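Local structure of O-methyltransferase, SAM-dependent (Legionella pneumophila subsp. pneumophila, 3R3H) at residues Ser74-Ser79 with Arg106-Glu111; Met54-Thr59 with Ser79-Asp84; Gly175-Pro180 with Arg188-Leu193. The protein is probably an S-adenosylmethionine-dependent methyltransferase that transfers a methyl group to a hydroxyl oxygen of its substrate. All blocks are in the same frame, centred on the assembly; numbering follows the deposited sequence.

In the fold
The chain has the Rossmann-like fold of class I methyltransferases, and the three contacts sample both sides of its centre. Contacts 1 and 2 form a continuous cluster: their centres lie 12 Å apart, they share Ser79, and Met78 packs on Ile56 between them, so that helix 73-80 is held by helix 46-59 and by the turn that follows helix 102-107. Contact 3 is remote, its centre 34 Å from that of contact 1 and 32 Å from that of contact 2, with no atoms nearer than about 16 Å. Contacts 2 and 3 both reach the second subunit. Contact 1 begins just after the loop that, as in relatives, probably binds the cofactor.

Contact 1: Ser74-Ser79 with Arg106-Glu111; sequences SALAMS and REAKQE
Leu76 and Ser79, one helical turn apart, meet Gln110 across this buried contact, with Ala108 completing the apolar part. Methyl CD1 of Leu76 does the touching: it lies 3.6 Å from Gln110 CG and 4.0 Å from Ala108 CB, and the leucine and glutamine side chains cross at about a right angle. With CG anti to the backbone N (chi1 178°), Leu76 carries CD1 to both Gln110 CG and Ala108 CB. Beside it, Ser79 OG sits against the inner part of the glutamine chain, 3.1 Å from Gln110 CB. The hydroxyl's hydrogen bond goes back into its own helix instead, to Leu76 O at 3.2 Å, the donor only slightly tilted from the carbonyl plane. With that bond the hydroxyl stays on its own helix while its oxygen lies against the Gln110 chain.

Second-shell geometry sets the other segment. Helix 102-107 ends in a Schellman motif, with Lys109 at positive phi (63°) and its N bonded to Arg106 O at 2.7 Å; the reversal brings Ala108 and Gln110 round to the same partner helix. Farther out, Ser79 O accepts a bond from Lys113. Leu27 and Ala26 of helix 25-32 pack on Leu76 and Ala108, respectively, while Ser79 rests on Val88 of strand 87-92, so the contact lies between helix 25-32 and strand 87-92, in the parallel part of the mixed sheet.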
# COMPACT_ATOMS: atom_id res chain seq x y z
N SER A 74 8.72 15.09 -1.78
CA SER A 74 8.81 13.65 -1.58
C SER A 74 10.18 13.24 -1.02
O SER A 74 10.30 12.24 -0.32
CB SER A 74 8.51 12.89 -2.89
OG SER A 74 9.15 13.47 -4.01
N ALA A 75 11.21 14.02 -1.34
CA ALA A 75 12.56 13.74 -0.86
C ALA A 75 12.66 14.01 0.65
O ALA A 75 13.37 13.30 1.38
CB ALA A 75 13.58 14.61 -1.62
N LEU A 76 11.93 15.03 1.09
CA LEU A 76 11.91 15.41 2.49
C LEU A 76 11.17 14.37 3.29
O LEU A 76 11.69 13.82 4.28
CB LEU A 76 11.23 16.77 2.63
CG LEU A 76 11.09 17.31 4.05
CD1 LEU A 76 12.46 17.44 4.71
CD2 LEU A 76 10.38 18.65 3.99
N ALA A 77 9.94 14.09 2.86
CA ALA A 77 9.08 13.09 3.52
C ALA A 77 9.83 11.78 3.66
O ALA A 77 9.76 11.15 4.71
CB ALA A 77 7.81 12.87 2.70
N MET A 78 10.53 11.38 2.61
CA MET A 78 11.30 10.14 2.62
C MET A 78 12.39 10.12 3.70
O MET A 78 12.51 9.12 4.42
CB MET A 78 11.92 9.89 1.23
CG MET A 78 11.03 9.04 0.31
SD MET A 78 11.66 8.79 -1.37
CE MET A 78 10.21 9.24 -2.31
N SER A 79 13.17 11.19 3.82
CA SER A 79 14.23 11.19 4.83
C SER A 79 13.67 11.33 6.24
O SER A 79 14.30 10.91 7.21
CB SER A 79 15.27 12.30 4.56
OG SER A 79 14.81 13.57 4.94
N ARG A 106 16.63 22.02 5.77
CA ARG A 106 17.40 22.46 6.95
C ARG A 106 16.47 22.61 8.14
O ARG A 106 16.72 22.08 9.23
CB ARG A 106 18.05 23.83 6.71
CG ARG A 106 18.95 23.91 5.51
CD ARG A 106 20.38 23.69 5.89
NE ARG A 106 21.20 23.39 4.71
CZ ARG A 106 21.25 24.15 3.62
NH1 ARG A 106 20.53 25.26 3.54
NH2 ARG A 106 22.03 23.78 2.60
N GLU A 107 15.41 23.37 7.91
CA GLU A 107 14.41 23.63 8.92
C GLU A 107 13.96 22.33 9.56
O GLU A 107 13.71 22.28 10.76
CB GLU A 107 13.23 24.35 8.27
CG GLU A 107 11.99 24.51 9.14
CD GLU A 107 10.80 25.04 8.34
OE1 GLU A 107 9.64 24.79 8.77
OE2 GLU A 107 11.01 25.71 7.29
N ALA A 108 13.87 21.27 8.75
CA ALA A 108 13.45 19.97 9.24
C ALA A 108 14.61 19.04 9.59
O ALA A 108 14.39 17.88 9.94
CB ALA A 108 12.55 19.30 8.21
N LYS A 109 15.84 19.55 9.52
CA LYS A 109 17.03 18.76 9.85
C LYS A 109 17.26 17.54 8.96
O LYS A 109 17.56 16.45 9.46
CB LYS A 109 16.94 18.28 11.29
CG LYS A 109 16.92 19.40 12.30
CD LYS A 109 18.25 20.13 12.35
CE LYS A 109 18.12 21.37 13.21
NZ LYS A 109 17.41 21.04 14.48
N GLN A 110 17.15 17.72 7.64
CA GLN A 110 17.34 16.61 6.73
C GLN A 110 18.35 16.87 5.61
O GLN A 110 18.78 15.93 4.97
CB GLN A 110 15.99 16.23 6.09
CG GLN A 110 14.83 16.12 7.07
CD GLN A 110 14.99 14.99 8.08
OE1 GLN A 110 14.18 14.85 8.99
NE2 GLN A 110 16.03 14.19 7.92
N GLU A 111 18.72 18.12 5.38
CA GLU A 111 19.65 18.44 4.30
C GLU A 111 20.92 17.61 4.33
O GLU A 111 21.63 17.51 3.33
CB GLU A 111 20.00 19.94 4.32

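Contact 2: Met54-Thr59 with Ser79-Asp84; sequences MLIRLT and SLALPD
Ile56 and Arg57, consecutive on helix 46-59, face Ala81 and Leu82, where the chain leaves helix 73-80 and heads for strand 87-92. This is part of the Rossmann-like methyltransferase fold: helix 73-80 belongs to the beta-alpha-beta crossover from strand 63-68 to strand 87-92, and helix 46-59 packs beside it.

Ile56 carries the apolar part. Its CG2 branch, anti to the backbone N, touches both partners, 3.6 Å from Leu82 CD2 and 3.5 Å from Ala81 O. The methyl of Ala81 is less close, CB lying 4.3 Å from Ile56 CG2. Ile56 and Leu82 cross at about a right angle, meeting chiefly through CG2 and CD2, and Phe139 of strand 137-143 and Val88 of strand 87-92 back these two residues on the sheet side.

Arg57, next in line, reaches back along the helix to Ala81. Its CG is 4.4 Å from Ala81 O, and NE comes within 4.5 Å of Ala81 CB, the methyl approaching the guanidinium obliquely. The same flat group has Met54 N above one face, offset from the middle, and Met54 CE in plane at its edge. Beyond the chain, Arg57 makes a cation-pi contact with Phe204 of the second subunit and packs on Gln218 of that subunit, so this end of helix 46-59 also belongs to the dimer interface.

Thr59 closes the helix. Its OG1 donates to Leu55 O at 2.7 Å, and Thr59 N reaches the same oxygen at 2.8 Å from the opposite face of the carbonyl plane.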
# COMPACT_ATOMS: atom_id res chain seq x y z
N MET A 54 5.59 4.82 5.23
CA MET A 54 5.22 3.56 5.86
C MET A 54 6.13 2.51 5.19
O MET A 54 6.79 1.72 5.87
CB MET A 54 3.75 3.27 5.57
CG MET A 54 3.24 1.93 6.06
SD MET A 54 2.49 2.00 7.66
CE MET A 54 3.90 1.75 8.68
N LEU A 55 6.17 2.55 3.86
CA LEU A 55 6.96 1.62 3.07
C LEU A 55 8.43 1.58 3.48
O LEU A 55 9.05 0.51 3.54
CB LEU A 55 6.84 1.96 1.59
CG LEU A 55 5.41 1.87 1.04
CD1 LEU A 55 5.37 2.46 -0.36
CD2 LEU A 55 4.94 0.44 1.03
N ILE A 56 8.98 2.76 3.75
CA ILE A 56 10.37 2.89 4.16
C ILE A 56 10.61 2.23 5.51
O ILE A 56 11.65 1.59 5.73
CB ILE A 56 10.78 4.38 4.17
CG1 ILE A 56 10.91 4.85 2.72
CG2 ILE A 56 12.06 4.61 4.98
CD1 ILE A 56 11.27 6.27 2.54
N ARG A 57 9.65 2.37 6.42
CA ARG A 57 9.77 1.77 7.74
C ARG A 57 9.69 0.24 7.57
O ARG A 57 10.51 -0.49 8.13
CB ARG A 57 8.64 2.25 8.65
CG ARG A 57 8.54 3.76 8.82
CD ARG A 57 7.12 4.15 9.23
NE ARG A 57 6.90 5.60 9.26
CZ ARG A 57 5.69 6.17 9.17
NH1 ARG A 57 4.59 5.42 9.03
NH2 ARG A 57 5.57 7.49 9.23
N LEU A 58 8.71 -0.22 6.79
CA LEU A 58 8.52 -1.64 6.54
C LEU A 58 9.70 -2.25 5.78
O LEU A 58 9.98 -3.45 5.90
CB LEU A 58 7.21 -1.87 5.78
CG LEU A 58 5.90 -1.94 6.57
CD1 LEU A 58 5.84 -0.85 7.64
CD2 LEU A 58 4.74 -1.79 5.63
N THR A 59 10.38 -1.43 5.00
CA THR A 59 11.55 -1.87 4.25
C THR A 59 12.75 -1.89 5.20
O THR A 59 13.69 -2.67 5.02
CB THR A 59 11.86 -0.90 3.07
OG1 THR A 59 10.80 -0.96 2.11
CG2 THR A 59 13.16 -1.27 2.39
N SER A 79 13.17 11.19 3.82
CA SER A 79 14.23 11.19 4.83
C SER A 79 13.67 11.33 6.24
O SER A 79 14.30 10.91 7.21
CB SER A 79 15.27 12.30 4.56
OG SER A 79 14.81 13.57 4.94
N LEU A 80 12.48 11.91 6.35
CA LEU A 80 11.84 12.07 7.66
C LEU A 80 11.48 10.72 8.23
O LEU A 80 11.42 10.55 9.45
CB LEU A 80 10.57 12.90 7.54
CG LEU A 80 10.74 14.41 7.44
CD1 LEU A 80 9.38 15.05 7.17
CD2 LEU A 80 11.32 14.96 8.74
N ALA A 81 11.24 9.75 7.35
CA ALA A 81 10.88 8.40 7.76
C ALA A 81 12.13 7.53 7.80
O ALA A 81 12.05 6.33 8.03
CB ALA A 81 9.86 7.84 6.80
N LEU A 82 13.28 8.14 7.57
CA LEU A 82 14.55 7.43 7.57
C LEU A 82 15.32 7.65 8.87
O LEU A 82 15.19 8.69 9.52
CB LEU A 82 15.43 7.89 6.40
CG LEU A 82 15.26 7.33 4.99
CD1 LEU A 82 16.26 7.96 4.04
CD2 LEU A 82 15.49 5.83 5.03
N PRO A 83 16.14 6.66 9.26
CA PRO A 83 16.93 6.80 10.49
C PRO A 83 18.14 7.73 10.26
O PRO A 83 18.58 7.92 9.13
CB PRO A 83 17.32 5.36 10.80
CG PRO A 83 17.43 4.73 9.45
CD PRO A 83 16.24 5.29 8.72
N ASP A 84 18.65 8.31 11.35
CA ASP A 84 19.80 9.23 11.31
C ASP A 84 20.92 8.86 10.33
O ASP A 84 21.46 9.73 9.65
CB ASP A 84 20.40 9.36 12.72
CG ASP A 84 19.33 9.42 13.82
OD1 ASP A 84 18.51 8.46 13.93
OD2 ASP A 84 19.33 10.41 14.60

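Contact 3: Gly175-Pro180 with Arg188-Leu193; sequences GKVIDP and REIKKL
Val177, near the middle of the loop 175-180, fits its CG1 methyl between Ile190 and Lys191 on helix 185-198. The close part of the contact is small and almost wholly apolar. Val177 CG1 touches Ile190 CG2 at 3.6 Å and Lys191 CG at 3.7 Å, and the valine and isoleucine side chains cross obliquely. CG1 stands anti to the valine carbonyl carbon (chi1 -81°), which sends this branch toward the helix. On the other side of the pair, Ile190 puts CG2 forward while its CG1 branch leads away, so a single methyl of the isoleucine makes the contact.

The lysine side is equally close through CG but more open to solvent, loosening toward CD and CE. Lys191 runs alongside Val177 in the opposite direction, its CG 3.7 Å from Val177 CA and its CD 3.9 Å from Val177 O; here aliphatic methylenes, not the charged end, do the packing. The chain then bends at chi3 (66°), and CE also stays by the Val177 carbonyl oxygen. Lys176 contributes little across the interface: its side chain leads away, toward Asp179 OD2, with which NZ forms a long salt bridge of 3.6 Å within the loop. Its carbonyl oxygen, however, accepts a hydrogen bond from Thr187 OG1, a second tie between loop and helix. Ile178 and Pro180 point away and are exposed.

The loop links strand 164-169 to helix 185-198, and folds back on the helix that it leads into. Phe172 packs on Val177 from the same loop, and Tyr15 of the second subunit touches both Val177 and Ile178. On the helix, Ile190 rests on Tyr149 and Leu193 on Leu150 and Tyr153, so helix 149-159 flanks helix 185-198 beside this contact.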
# COMPACT_ATOMS: atom_id res chain seq x y z
N GLY A 175 -5.79 7.38 -17.55
CA GLY A 175 -6.79 6.60 -18.26
C GLY A 175 -6.52 6.60 -19.76
O GLY A 175 -7.39 6.25 -20.56
N LYS A 176 -5.31 7.01 -20.13
CA LYS A 176 -4.91 7.06 -21.52
C LYS A 176 -4.21 5.76 -21.92
O LYS A 176 -3.76 5.62 -23.05
CB LYS A 176 -3.97 8.25 -21.75
CG LYS A 176 -4.47 9.55 -21.18
CD LYS A 176 -4.90 10.51 -22.26
CE LYS A 176 -6.35 10.30 -22.67
NZ LYS A 176 -6.82 11.40 -23.58
N VAL A 177 -4.10 4.82 -20.97
CA VAL A 177 -3.49 3.51 -21.23
C VAL A 177 -4.61 2.56 -21.68
O VAL A 177 -4.38 1.42 -22.12
CB VAL A 177 -2.83 2.90 -19.96
CG1 VAL A 177 -1.45 3.50 -19.75
CG2 VAL A 177 -3.71 3.13 -18.75
N ILE A 178 -5.84 3.07 -21.58
CA ILE A 178 -7.03 2.34 -21.94
C ILE A 178 -7.74 3.09 -23.09
O ILE A 178 -8.83 2.72 -23.52
CB ILE A 178 -7.95 2.17 -20.67
CG1 ILE A 178 -8.46 0.74 -20.62
CG2 ILE A 178 -9.09 3.18 -20.64
CD1 ILE A 178 -7.34 -0.28 -20.61
N ASP A 179 -7.08 4.15 -23.58
CA ASP A 179 -7.59 4.97 -24.68
C ASP A 179 -6.75 4.72 -25.97
O ASP A 179 -5.59 5.13 -26.05
CB ASP A 179 -7.54 6.45 -24.29
CG ASP A 179 -8.12 7.35 -25.35
OD1 ASP A 179 -9.13 6.96 -25.97
OD2 ASP A 179 -7.56 8.44 -25.57
N PRO A 180 -7.36 4.05 -26.98
CA PRO A 180 -6.72 3.71 -28.26
C PRO A 180 -6.39 4.88 -29.19
O PRO A 180 -5.53 4.75 -30.05
CB PRO A 180 -7.72 2.75 -28.91
CG PRO A 180 -8.68 2.37 -27.82
CD PRO A 180 -8.76 3.60 -26.98
N ARG A 188 2.43 5.66 -24.68
CA ARG A 188 2.85 4.53 -25.48
C ARG A 188 3.87 3.72 -24.68
O ARG A 188 3.94 2.50 -24.78
CB ARG A 188 3.48 5.03 -26.78
CG ARG A 188 4.12 3.94 -27.60
CD ARG A 188 5.06 4.55 -28.61
NE ARG A 188 5.82 3.54 -29.34
CZ ARG A 188 5.29 2.72 -30.24
NH1 ARG A 188 4.00 2.80 -30.54
NH2 ARG A 188 6.07 1.83 -30.86
N GLU A 189 4.66 4.43 -23.88
CA GLU A 189 5.69 3.82 -23.04
C GLU A 189 5.11 3.22 -21.78
O GLU A 189 5.57 2.18 -21.29
CB GLU A 189 6.72 4.85 -22.65
CG GLU A 189 7.86 4.93 -23.61
CD GLU A 189 8.73 3.69 -23.56
OE1 GLU A 189 8.91 3.05 -24.64
OE2 GLU A 189 9.23 3.35 -22.46
N ILE A 190 4.10 3.87 -21.23
CA ILE A 190 3.47 3.36 -20.02
C ILE A 190 2.87 2.01 -20.41
O ILE A 190 3.18 0.99 -19.79
CB ILE A 190 2.34 4.30 -19.51
CG1 ILE A 190 2.85 5.75 -19.35
CG2 ILE A 190 1.76 3.74 -18.20
CD1 ILE A 190 3.96 5.95 -18.35
N LYS A 191 2.02 2.01 -21.44
CA LYS A 191 1.36 0.79 -21.93
C LYS A 191 2.36 -0.32 -22.19
O LYS A 191 2.08 -1.48 -21.92
CB LYS A 191 0.57 1.09 -23.21
CG LYS A 191 -0.64 1.98 -23.00
CD LYS A 191 -1.28 2.39 -24.32
CE LYS A 191 -1.89 1.19 -25.06
NZ LYS A 191 -2.58 1.59 -26.32
N LYS A 192 3.52 0.05 -22.71
CA LYS A 192 4.56 -0.92 -22.99
C LYS A 192 5.11 -1.50 -21.70
O LYS A 192 5.28 -2.71 -21.59
CB LYS A 192 5.73 -0.31 -23.78
CG LYS A 192 5.48 -0.08 -25.26
CD LYS A 192 6.78 0.29 -25.99
CE LYS A 192 6.55 0.62 -27.47
NZ LYS A 192 7.77 1.13 -28.18
N LEU A 193 5.41 -0.63 -20.73
CA LEU A 193 5.96 -1.06 -19.45
C LEU A 193 5.00 -1.93 -18.65
O LEU A 193 5.42 -2.89 -17.99
CB LEU A 193 6.35 0.14 -18.58
CG LEU A 193 6.91 -0.32 -17.21
CD1 LEU A 193 8.34 -0.84 -17.36
CD2 LEU A 193 6.86 0.83 -16.23